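Local coordinates for glycosyltransferase (Streptomyces viridochromogenes, PDB 2IV3) that takes part in avilamycin A biosynthesis as a glycosyltransferase of the GT4 family, probably moving a sugar from a nucleotide-activated donor, at the interface of chains A and B. Numbering follows the deposited sequence. Chains: chain A/B, Glycosyltransferase.

The interface of chains A and B. Residues chain A 243-244, 248-249; chain B 11-13, 92, 95.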
loop_
_atom_site.group_PDB
_atom_site.type_symbol
_atom_site.label_atom_id
_atom_site.label_comp_id
_atom_site.label_asym_id
_atom_site.label_seq_id
_atom_site.Cartn_x
_atom_site.Cartn_y
_atom_site.Cartn_z
ATOM N N THR A 243 9.243 5.911 -4.594
ATOM C CA THR A 243 9.067 5.362 -3.283
ATOM C C THR A 243 7.604 5.371 -2.918
ATOM O O THR A 243 6.874 6.270 -3.320
ATOM C CB THR A 243 9.826 6.206 -2.275
ATOM O OG1 THR A 243 9.336 5.912 -0.965
ATOM C CG2 THR A 243 9.604 7.668 -2.559
ATOM N N GLY A 244 7.162 4.394 -2.135
ATOM C CA GLY A 244 5.781 4.466 -1.647
ATOM C C GLY A 244 5.316 4.011 -0.276
ATOM O O GLY A 244 6.055 3.350 0.477
ATOM N N GLY A 248 9.165 0.729 0.192
ATOM C CA GLY A 248 10.125 0.343 -0.849
ATOM C C GLY A 248 9.947 1.173 -2.114
ATOM O O GLY A 248 9.164 2.149 -2.131
ATOM N N ILE A 249 10.683 0.811 -3.173
ATOM C CA ILE A 249 10.524 1.426 -4.511
ATOM C C ILE A 249 9.422 0.690 -5.296
ATOM O O ILE A 249 9.295 -0.535 -5.211
ATOM C CB ILE A 249 11.846 1.362 -5.340
ATOM C CG1 ILE A 249 13.031 1.948 -4.587
ATOM C CG2 ILE A 249 11.678 2.036 -6.670
ATOM C CD1 ILE A 249 12.983 3.477 -4.352
ATOM N N ILE B 11 11.919 7.426 5.021
ATOM C CA ILE B 11 11.199 7.184 3.786
ATOM C C ILE B 11 11.221 8.407 2.870
ATOM O O ILE B 11 10.610 9.450 3.205
ATOM C CB ILE B 11 9.728 6.753 4.060
ATOM C CG1 ILE B 11 9.014 6.451 2.740
ATOM C CG2 ILE B 11 8.964 7.795 4.929
ATOM C CD1 ILE B 11 7.736 5.769 2.891
ATOM N N PRO B 12 11.878 8.278 1.687
ATOM C CA PRO B 12 12.044 9.368 0.739
ATOM C C PRO B 12 10.715 9.765 0.111
ATOM O O PRO B 12 10.152 9.010 -0.644
ATOM C CB PRO B 12 12.935 8.751 -0.339
ATOM C CG PRO B 12 13.473 7.505 0.202
ATOM C CD PRO B 12 12.469 7.028 1.168
ATOM N N LEU B 13 10.236 10.965 0.352
ATOM C CA LEU B 13 8.866 11.285 -0.029
ATOM C C LEU B 13 8.658 12.761 -0.364
ATOM O O LEU B 13 9.025 13.625 0.419
ATOM C CB LEU B 13 7.977 10.930 1.161
ATOM C CG LEU B 13 6.777 10.036 0.951
ATOM C CD1 LEU B 13 6.947 9.173 -0.300
ATOM C CD2 LEU B 13 6.581 9.197 2.226
ATOM N N SER B 92 12.872 3.358 5.669
ATOM C CA SER B 92 12.178 3.582 4.381
ATOM C C SER B 92 11.460 2.356 3.829
ATOM O O SER B 92 10.679 2.470 2.859
ATOM C CB SER B 92 13.157 4.080 3.322
ATOM O OG SER B 92 14.067 3.040 3.017
ATOM N N VAL B 95 13.930 0.991 0.490
ATOM C CA VAL B 95 14.296 1.886 -0.587
ATOM C C VAL B 95 15.789 1.686 -0.852
ATOM O O VAL B 95 16.257 1.852 -1.987
ATOM C CB VAL B 95 13.946 3.325 -0.206
ATOM C CG1 VAL B 95 14.693 4.317 -1.040
ATOM C CG2 VAL B 95 12.410 3.544 -0.275
#
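A:Thr243 meets B:Ile11, B:Pro12, B:Leu13 and B:Val95, and 63 Å² of its surface is hidden by chain B. Its hydroxyl OG1 lies 3.2 Å from the backbone carbonyl O of B:Pro12, a weak hydrogen bond at most. That oxygen is also modelled too close to the threonine methyl, so the details of this pair are doubtful. The methyl CG2 itself reaches CD1 of B:Leu13 at 3.8 Å. OG1 stands anti to the backbone N (chi1 163°), which turns the hydroxyl towards CG1 of B:Ile11, 3.8 Å away, and CG2 of B:Val95. These aliphatic groups flank a hydroxyl whose nearest atom across the contact is the B:Pro12 carbonyl O.

B:Val95 divides its two methyls between different parts of the partner loop. CG1 meets the end methyl CD1 of A:Ile249 at 3.8 Å, a methyl-to-methyl contact; the two side chains cross at about a right angle. CG2 packs over the backbone of A:Gly248, 4.0 Å from its CA, where no side chain intervenes. On the other flank, CD1 of B:Ile11 approaches the carbonyl O of A:Gly244 to 3.8 Å.

In the second shell, the backbone N of B:Val95 donates to the hydroxyl OG of B:Ser92 at 3.3 Å, with 138° at the hydrogen. This bent bond links the B:Val95 backbone to B:Ser92 in the same loop and may help hold that backbone in place. B:Ser92 itself has essentially no surface hidden by chain A, although its carbonyl O comes within 3.5 Å of the backbone N of A:Gly248.

The patch recurs with the chains exchanged in the two-fold dimer of the deposited assembly, although the structure alone does not establish that dimer in solution. All nine residues lie in loops. GT4 enzymes have the two-domain GT-B fold, and here loops after strands 5-9 and 87-90 of chain B meet the chain A loop between strand 234-237 and helix 256-263.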